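PDB 4ES8: Epf from Streptococcus pyogenes, which acts as a cell surface adhesin that binds to cells through an N-terminal domain containing a carbohydrate-binding module. Local coordinates for residues E19-T31 with E205-P217. Residues are numbered along the deposited sequence; the frame is centred on the assembly and turned at random.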
loop_
_atom_site.group_PDB
_atom_site.type_symbol
_atom_site.label_atom_id
_atom_site.label_comp_id
_atom_site.label_asym_id
_atom_site.label_seq_id
_atom_site.Cartn_x
_atom_site.Cartn_y
_atom_site.Cartn_z
ATOM N N GLU A 19 19.110 8.714 9.250
ATOM C CA GLU A 19 17.823 8.119 9.601
ATOM C C GLU A 19 17.325 7.188 8.488
ATOM O O GLU A 19 17.484 7.498 7.302
ATOM C CB GLU A 19 16.777 9.209 9.893
ATOM N N GLU A 20 16.711 6.053 8.881
ATOM C CA GLU A 20 16.199 5.038 7.955
ATOM C C GLU A 20 14.878 5.474 7.325
ATOM O O GLU A 20 13.926 5.811 8.043
ATOM C CB GLU A 20 16.021 3.687 8.667
ATOM C CG GLU A 20 17.317 3.051 9.138
ATOM C CD GLU A 20 17.158 1.746 9.893
ATOM O OE1 GLU A 20 16.125 1.062 9.694
ATOM O OE2 GLU A 20 18.098 1.374 10.633
ATOM N N LEU A 21 14.827 5.471 5.980
ATOM C CA LEU A 21 13.624 5.861 5.242
ATOM C C LEU A 21 12.888 4.636 4.726
ATOM O O LEU A 21 13.524 3.671 4.304
ATOM C CB LEU A 21 13.938 6.794 4.056
ATOM C CG LEU A 21 14.605 8.148 4.351
ATOM C CD1 LEU A 21 15.031 8.817 3.061
ATOM C CD2 LEU A 21 13.677 9.079 5.139
ATOM N N PRO A 22 11.545 4.639 4.690
ATOM C CA PRO A 22 10.861 3.458 4.142
ATOM C C PRO A 22 11.083 3.340 2.642
ATOM O O PRO A 22 11.229 4.353 1.954
ATOM C CB PRO A 22 9.381 3.714 4.453
ATOM C CG PRO A 22 9.281 5.195 4.617
ATOM C CD PRO A 22 10.590 5.671 5.152
ATOM N N ASP A 23 11.112 2.096 2.150
ATOM C CA ASP A 23 11.283 1.847 0.714
ATOM C C ASP A 23 10.102 2.346 -0.101
ATOM O O ASP A 23 8.938 2.250 0.344
ATOM C CB ASP A 23 11.367 0.325 0.479
ATOM C CG ASP A 23 12.617 -0.370 0.991
ATOM O OD1 ASP A 23 13.579 0.329 1.333
ATOM O OD2 ASP A 23 12.616 -1.608 1.045
ATOM N N ASP A 24 10.382 2.848 -1.311
ATOM C CA ASP A 24 9.287 3.208 -2.225
ATOM C C ASP A 24 8.803 1.886 -2.799
ATOM O O ASP A 24 9.633 1.087 -3.275
ATOM C CB ASP A 24 9.743 4.185 -3.333
ATOM C CG ASP A 24 8.746 4.487 -4.456
ATOM O OD1 ASP A 24 7.545 4.132 -4.322
ATOM O OD2 ASP A 24 9.159 5.103 -5.455
ATOM N N LEU A 25 7.495 1.645 -2.764
ATOM C CA LEU A 25 6.974 0.367 -3.239
ATOM C C LEU A 25 6.215 0.444 -4.551
ATOM O O LEU A 25 5.464 -0.498 -4.881
ATOM C CB LEU A 25 6.089 -0.259 -2.152
ATOM C CG LEU A 25 6.782 -0.480 -0.810
ATOM C CD1 LEU A 25 5.756 -0.936 0.259
ATOM C CD2 LEU A 25 7.972 -1.485 -0.943
ATOM N N MET A 26 6.423 1.521 -5.336
ATOM C CA MET A 26 5.838 1.618 -6.670
ATOM C C MET A 26 6.477 0.631 -7.600
ATOM O O MET A 26 7.667 0.310 -7.406
ATOM C CB MET A 26 6.102 3.010 -7.249
ATOM C CG MET A 26 5.232 4.061 -6.688
ATOM S SD MET A 26 3.452 3.751 -6.800
ATOM C CE MET A 26 3.269 3.581 -8.434
ATOM N N ASN A 27 5.761 0.169 -8.617
ATOM C CA ASN A 27 6.355 -0.664 -9.655
ATOM C C ASN A 27 5.950 -0.023 -10.979
ATOM O O ASN A 27 5.042 -0.520 -11.678
ATOM C CB ASN A 27 6.000 -2.143 -9.559
ATOM C CG ASN A 27 6.919 -2.984 -10.442
ATOM O OD1 ASN A 27 7.903 -2.481 -11.026
ATOM N ND2 ASN A 27 6.635 -4.277 -10.523
ATOM N N PHE A 28 6.584 1.127 -11.297
ATOM C CA PHE A 28 6.247 1.914 -12.476
ATOM C C PHE A 28 7.496 2.098 -13.340
ATOM O O PHE A 28 8.332 2.953 -13.017
ATOM C CB PHE A 28 5.639 3.279 -12.060
ATOM C CG PHE A 28 5.283 4.173 -13.223
ATOM C CD1 PHE A 28 4.076 4.022 -13.897
ATOM C CD2 PHE A 28 6.138 5.195 -13.625
ATOM C CE1 PHE A 28 3.740 4.867 -14.974
ATOM C CE2 PHE A 28 5.800 6.033 -14.693
ATOM C CZ PHE A 28 4.603 5.863 -15.364
ATOM N N LYS A 29 7.636 1.278 -14.407
ATOM C CA LYS A 29 8.820 1.388 -15.271
ATOM C C LYS A 29 8.562 2.225 -16.538
ATOM O O LYS A 29 9.457 2.364 -17.372
ATOM C CB LYS A 29 9.366 0.006 -15.632
ATOM C CG LYS A 29 10.062 -0.684 -14.455
ATOM C CD LYS A 29 11.554 -0.450 -14.461
ATOM C CE LYS A 29 12.213 -1.188 -13.322
ATOM N NZ LYS A 29 12.356 -2.641 -13.606
ATOM N N GLY A 30 7.354 2.780 -16.685
ATOM C CA GLY A 30 7.023 3.650 -17.801
ATOM C C GLY A 30 6.888 2.920 -19.118
ATOM O O GLY A 30 7.447 3.344 -20.139
ATOM N N THR A 31 6.102 1.832 -19.116
ATOM C CA THR A 31 5.917 1.080 -20.351
ATOM C C THR A 31 4.533 0.454 -20.438
ATOM O O THR A 31 3.956 0.008 -19.415
ATOM C CB THR A 31 7.027 -0.033 -20.499
ATOM O OG1 THR A 31 6.835 -0.713 -21.745
ATOM C CG2 THR A 31 7.022 -1.062 -19.351
ATOM N N GLU A 205 -2.890 14.492 -17.269
ATOM C CA GLU A 205 -1.605 13.876 -16.947
ATOM C C GLU A 205 -1.441 13.662 -15.450
ATOM O O GLU A 205 -1.849 14.518 -14.660
ATOM C CB GLU A 205 -0.469 14.783 -17.468
ATOM C CG GLU A 205 0.938 14.264 -17.228
ATOM C CD GLU A 205 1.989 15.294 -17.577
ATOM O OE1 GLU A 205 2.178 16.237 -16.774
ATOM O OE2 GLU A 205 2.617 15.164 -18.653
ATOM N N PHE A 206 -0.799 12.542 -15.082
ATOM C CA PHE A 206 -0.472 12.189 -13.708
ATOM C C PHE A 206 0.999 11.862 -13.652
ATOM O O PHE A 206 1.506 11.251 -14.601
ATOM C CB PHE A 206 -1.283 10.963 -13.243
ATOM C CG PHE A 206 -2.732 11.000 -13.658
ATOM C CD1 PHE A 206 -3.689 11.605 -12.846
ATOM C CD2 PHE A 206 -3.144 10.411 -14.860
ATOM C CE1 PHE A 206 -5.040 11.607 -13.216
ATOM C CE2 PHE A 206 -4.501 10.398 -15.225
ATOM C CZ PHE A 206 -5.443 10.990 -14.394
ATOM N N LYS A 207 1.705 12.254 -12.596
ATOM C CA LYS A 207 3.138 11.949 -12.619
ATOM C C LYS A 207 3.760 11.814 -11.249
ATOM O O LYS A 207 3.142 12.167 -10.242
ATOM C CB LYS A 207 3.906 13.048 -13.396
ATOM C CG LYS A 207 3.731 14.447 -12.834
ATOM C CD LYS A 207 4.376 15.492 -13.769
ATOM C CE LYS A 207 4.006 16.883 -13.328
ATOM N NZ LYS A 207 4.819 17.922 -14.021
ATOM N N ASN A 208 4.988 11.275 -11.225
ATOM C CA ASN A 208 5.853 11.167 -10.027
ATOM C C ASN A 208 5.132 10.436 -8.885
ATOM O O ASN A 208 4.927 10.967 -7.783
ATOM C CB ASN A 208 6.343 12.555 -9.621
ATOM C CG ASN A 208 7.252 13.129 -10.692
ATOM O OD1 ASN A 208 8.005 12.401 -11.375
ATOM N ND2 ASN A 208 7.226 14.434 -10.849
ATOM N N LEU A 209 4.779 9.192 -9.196
ATOM C CA LEU A 209 4.034 8.314 -8.297
ATOM C C LEU A 209 4.965 7.644 -7.291
ATOM O O LEU A 209 6.041 7.155 -7.657
ATOM C CB LEU A 209 3.267 7.272 -9.121
ATOM C CG LEU A 209 2.410 7.879 -10.254
ATOM C CD1 LEU A 209 2.753 7.287 -11.607
ATOM C CD2 LEU A 209 0.952 7.779 -9.967
ATOM N N LYS A 210 4.563 7.640 -6.021
ATOM C CA LYS A 210 5.334 7.013 -4.932
ATOM C C LYS A 210 4.369 6.351 -3.974
ATOM O O LYS A 210 3.232 6.810 -3.853
ATOM C CB LYS A 210 6.181 8.050 -4.151
ATOM C CG LYS A 210 7.375 8.649 -4.900
ATOM C CD LYS A 210 8.034 9.756 -4.048
ATOM C CE LYS A 210 8.907 10.631 -4.917
ATOM N NZ LYS A 210 9.774 11.525 -4.103
ATOM N N ILE A 211 4.819 5.300 -3.260
ATOM C CA ILE A 211 4.010 4.693 -2.203
ATOM C C ILE A 211 4.955 4.199 -1.128
ATOM O O ILE A 211 5.962 3.563 -1.445
ATOM C CB ILE A 211 3.026 3.596 -2.673
ATOM C CG1 ILE A 211 2.178 3.049 -1.502
ATOM C CG2 ILE A 211 3.742 2.460 -3.443
ATOM C CD1 ILE A 211 1.153 1.951 -1.907
ATOM N N ILE A 212 4.623 4.438 0.140
ATOM C CA ILE A 212 5.445 3.946 1.249
ATOM C C ILE A 212 4.562 3.332 2.298
ATOM O O ILE A 212 3.381 3.702 2.424
ATOM C CB ILE A 212 6.323 5.055 1.886
ATOM C CG1 ILE A 212 5.480 6.258 2.384
ATOM C CG2 ILE A 212 7.418 5.493 0.883
ATOM C CD1 ILE A 212 6.200 7.112 3.459
ATOM N N ASP A 213 5.127 2.387 3.040
ATOM C CA ASP A 213 4.448 1.789 4.176
ATOM C C ASP A 213 4.499 2.797 5.331
ATOM O O ASP A 213 5.570 3.332 5.620
ATOM C CB ASP A 213 5.153 0.474 4.521
ATOM C CG ASP A 213 4.402 -0.385 5.518
ATOM O OD1 ASP A 213 3.887 0.162 6.497
ATOM O OD2 ASP A 213 4.329 -1.608 5.302
ATOM N N VAL A 214 3.338 3.092 5.957
ATOM C CA VAL A 214 3.300 4.045 7.088
ATOM C C VAL A 214 2.667 3.383 8.321
ATOM O O VAL A 214 2.191 4.072 9.232
ATOM C CB VAL A 214 2.564 5.350 6.713
ATOM C CG1 VAL A 214 3.371 6.146 5.700
ATOM C CG2 VAL A 214 1.148 5.070 6.206
ATOM N N THR A 215 2.716 2.046 8.376
ATOM C CA THR A 215 2.149 1.296 9.484
ATOM C C THR A 215 2.788 1.680 10.821
ATOM O O THR A 215 4.003 1.685 10.949
ATOM C CB THR A 215 2.375 -0.189 9.227
ATOM O OG1 THR A 215 1.819 -0.528 7.947
ATOM C CG2 THR A 215 1.772 -1.057 10.290
ATOM N N ASN A 216 1.955 1.909 11.839
ATOM C CA ASN A 216 2.472 2.137 13.184
ATOM C C ASN A 216 2.854 0.816 13.804
ATOM O O ASN A 216 2.117 -0.169 13.667
ATOM C CB ASN A 216 1.428 2.832 14.060
ATOM C CG ASN A 216 1.167 4.243 13.621
ATOM O OD1 ASN A 216 2.095 5.019 13.372
ATOM N ND2 ASN A 216 -0.105 4.584 13.504
ATOM N N PRO A 217 3.976 0.773 14.541
ATOM C CA PRO A 217 4.326 -0.474 15.227
ATOM C C PRO A 217 3.277 -0.815 16.277
ATOM O O PRO A 217 2.620 0.087 16.822
ATOM C CB PRO A 217 5.673 -0.166 15.884
ATOM C CG PRO A 217 5.706 1.319 16.028
ATOM C CD PRO A 217 4.931 1.858 14.843
HETATM O O HOH W 1 7.711 1.266 2.485
#
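L25 N donates to I211 O at 2.8 Å where residues 22-28 run roughly antiparallel to 209-213, their directions 145° apart. The pairing is continued by a side chain. In the conformers described here, D24 OD1 accepts from I211 N at 3.2 Å in a nearly straight bond. It also accepts from M26 N, two residues on in the same segment, at 3.0 Å. The two donors reach OD1 from opposite faces of the carboxylate. The bond from M26 N closes an Asx turn. CG of D24 lies anti to the backbone N (chi1 172°), which carries the carboxylate across to the strand. Farther along, a water bridges D23 O and D213 N.

These residues lie in a domain built from two antiparallel sheets, consistent with a beta-sandwich as in many carbohydrate-binding modules. The short, weakly bonded strand about 26-27 pairs antiparallel with 97-105 of one sheet, while 202-213 belongs to the other, so the contact spans the two sheets. M26 and I211 also touch strand 97-105, through V103 and T105.

The chain of M26 is bent at chi2 and chi3, which sets SD on I211 CG2 at 3.6 Å and brings CE to L209 CB at 3.8 Å. I211 CG2 also packs on L25 CB. L209 CD1 sits over one face of the F28 ring, 4.1 Å from its centroid, in a CH-pi contact; G30 N lies over the opposite face. Toward the chain start, P22 CG meets I212 CD1 at 3.8 Å.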